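Uncharacterized conserved protein of COG5135 (Nostoc punctiforme, PDB 2I51) binds flavin mononucleotide and is related to pyridoxamine 5'-phosphate oxidase, so it is probably a flavin-dependent oxidoreductase. Local coordinates at the interface of chains A and B. Coordinates in Å, arbitrary orientation; residue numbers count along the deposited sequence, not the author numbering. Chains: chain A/B, Uncharacterized conserved protein of COG5135.

The interface of chains A and B. Residues chain A 124, 127, 134, 141; chain B 174-175, 195.
A:Trp127 and A:Phe141 receive B:Pro174, B:Gln175 and B:Pro195 in a mainly apolar patch of the two-fold dimer interface; with its symmetry twin it probably helps hold the flavoprotein dimer, the form usual in this family. The indole presents its benzo edge to the partner: CZ2 of A:Trp127 lies 3.6 Å from CG of B:Pro174. Beside it, CZ3 of A:Trp127 is 3.8 Å from the amide carbon CD of B:Gln175. That amide stands at the indole rim, its plane turned 89° from the ring. Within chain A, CA of A:Gln124 and CD1 of A:Phe141 brace opposite faces of the indole, both offset toward the rim, the latter 3.6 Å above the plane. A:Phe141 meets both prolines, its CB 3.6 Å from CD of B:Pro174 and its CE1 3.9 Å from CD of B:Pro195. The polar link comes from A:Arg134, whose chain bends at chi2 (52°) and whose NH1 donates to the backbone O of B:Gln175 at 2.8 Å. The donor lies in the carbonyl plane, although the oxygen sits 18° out of the guanidinium plane; a water bridges NH2 to that oxygen. At A:Arg134 a methionine, lacking the guanidinium, would probably leave this carbonyl without its cross-chain partner and unsettle the water. In the fold, chain A contributes 3-10 helices 124-126 and 138-141 and loop residues between them; chain B contributes the loop ahead of strand 176-182, where B:Pro174 follows a cis peptide, and its C-terminal residue.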
ATOM      1  N   GLN A 124      -0.872 -21.202 -10.090  1.00 19.06           N
ATOM      2  CA  GLN A 124       0.089 -20.619  -9.145  1.00 19.17           C
ATOM      3  C   GLN A 124       0.024 -21.221  -7.762  1.00 20.08           C
ATOM      4  O   GLN A 124       1.002 -21.217  -7.039  1.00 18.80           O
ATOM      5  CB  GLN A 124      -0.076 -19.102  -9.021  1.00 21.80           C
ATOM      6  CG  GLN A 124       0.185 -18.332 -10.250  1.00 27.46           C
ATOM      7  CD  GLN A 124       0.414 -16.824  -9.984  1.00 23.98           C
ATOM      8  OE1 GLN A 124       0.470 -16.370  -8.836  1.00 34.51           O
ATOM      9  NE2 GLN A 124       0.561 -16.066 -11.057  1.00 37.32           N
ATOM     10  N   TRP A 127       2.722 -23.803  -7.214  1.00 17.61           N
ATOM     11  CA  TRP A 127       4.130 -23.375  -7.212  1.00 17.26           C
ATOM     12  C   TRP A 127       4.829 -23.713  -5.892  1.00 18.35           C
ATOM     13  O   TRP A 127       4.192 -24.003  -4.886  1.00 17.01           O
ATOM     14  CB  TRP A 127       4.216 -21.869  -7.465  1.00 18.45           C
ATOM     15  CG  TRP A 127       3.937 -21.444  -8.872  1.00 18.25           C
ATOM     16  CD1 TRP A 127       3.598 -22.231  -9.932  1.00 16.36           C
ATOM     17  CD2 TRP A 127       3.979 -20.109  -9.361  1.00 15.33           C
ATOM     18  NE1 TRP A 127       3.407 -21.454 -11.048  1.00 19.86           N
ATOM     19  CE2 TRP A 127       3.641 -20.142 -10.722  1.00 19.65           C
ATOM     20  CE3 TRP A 127       4.261 -18.876  -8.760  1.00 19.77           C
ATOM     21  CZ2 TRP A 127       3.600 -19.014 -11.505  1.00 19.36           C
ATOM     22  CZ3 TRP A 127       4.184 -17.749  -9.529  1.00 21.27           C
ATOM     23  CH2 TRP A 127       3.886 -17.824 -10.897  1.00 20.16           C
ATOM     24  N   ARG A 134      14.987 -19.888  -4.014  1.00 17.74           N
ATOM     25  CA  ARG A 134      14.378 -20.041  -5.335  1.00 15.74           C
ATOM     26  C   ARG A 134      14.762 -21.388  -5.944  1.00 19.26           C
ATOM     27  O   ARG A 134      15.950 -21.711  -6.052  1.00 20.99           O
ATOM     28  CB  ARG A 134      14.827 -18.921  -6.264  1.00 18.97           C
ATOM     29  CG  ARG A 134      14.376 -19.087  -7.739  1.00 19.90           C
ATOM     30  CD  ARG A 134      12.906 -19.320  -7.861  1.00 17.48           C
ATOM     31  NE  ARG A 134      12.521 -19.539  -9.234  1.00 16.15           N
ATOM     32  CZ  ARG A 134      12.053 -18.636 -10.078  1.00 22.81           C
ATOM     33  NH1 ARG A 134      11.933 -17.364  -9.714  1.00 22.43           N
ATOM     34  NH2 ARG A 134      11.707 -19.030 -11.307  1.00 25.84           N
ATOM     35  N   PHE A 141       7.621 -24.667 -11.712  1.00 21.83           N
ATOM     36  CA  PHE A 141       6.666 -23.586 -11.937  1.00 19.71           C
ATOM     37  C   PHE A 141       5.681 -23.865 -13.060  1.00 20.47           C
ATOM     38  O   PHE A 141       4.846 -23.009 -13.375  1.00 23.61           O
ATOM     39  CB  PHE A 141       7.435 -22.277 -12.167  1.00 22.83           C
ATOM     40  CG  PHE A 141       8.138 -21.823 -10.939  1.00 19.32           C
ATOM     41  CD1 PHE A 141       7.472 -21.040 -10.010  1.00 22.60           C
ATOM     42  CD2 PHE A 141       9.447 -22.215 -10.663  1.00 19.89           C
ATOM     43  CE1 PHE A 141       8.071 -20.652  -8.838  1.00 20.74           C
ATOM     44  CE2 PHE A 141      10.044 -21.841  -9.493  1.00 22.17           C
ATOM     45  CZ  PHE A 141       9.354 -21.024  -8.580  1.00 22.73           C
TER
ATOM     46  N   PRO B 174       8.775 -17.969 -14.142  1.00 19.21           N
ATOM     47  CA  PRO B 174       7.711 -17.074 -14.573  1.00 17.91           C
ATOM     48  C   PRO B 174       7.660 -15.692 -13.875  1.00 17.83           C
ATOM     49  O   PRO B 174       7.150 -14.728 -14.474  1.00 17.28           O
ATOM     50  CB  PRO B 174       6.460 -17.885 -14.245  1.00 20.27           C
ATOM     51  CG  PRO B 174       6.838 -18.546 -12.938  1.00 20.80           C
ATOM     52  CD  PRO B 174       8.321 -18.922 -13.110  1.00 17.45           C
ATOM     53  N   GLN B 175       8.224 -15.619 -12.675  1.00 16.10           N
ATOM     54  CA  GLN B 175       8.355 -14.391 -11.881  1.00 16.44           C
ATOM     55  C   GLN B 175       9.700 -14.467 -11.183  1.00 18.01           C
ATOM     56  O   GLN B 175      10.238 -15.566 -10.993  1.00 18.64           O
ATOM     57  CB  GLN B 175       7.235 -14.323 -10.843  1.00 19.86           C
ATOM     58  CG  GLN B 175       5.834 -14.272 -11.460  1.00 16.60           C
ATOM     59  CD  GLN B 175       4.711 -14.109 -10.440  1.00 18.10           C
ATOM     60  OE1 GLN B 175       3.528 -13.956 -10.835  1.00 25.58           O
ATOM     61  NE2 GLN B 175       5.026 -14.123  -9.170  1.00 16.16           N
ATOM     62  N   PRO B 195       8.614 -16.966  -5.605  1.00 16.12           N
ATOM     63  CA  PRO B 195       7.510 -15.973  -5.626  1.00 20.68           C
ATOM     64  C   PRO B 195       6.379 -16.284  -4.667  1.00 29.05           C
ATOM     65  O   PRO B 195       5.957 -17.436  -4.587  1.00 30.99           O
ATOM     66  CB  PRO B 195       7.032 -16.008  -7.070  1.00 23.19           C
ATOM     67  CG  PRO B 195       8.123 -16.599  -7.859  1.00 24.25           C
ATOM     68  CD  PRO B 195       9.012 -17.392  -6.956  1.00 19.54           C
ATOM     69  OXT PRO B 195       5.853 -15.394  -3.943  1.00 33.79           O
TER
HETATM   70  O   HOH W   1      12.235 -16.620 -13.163  1.00 31.94           O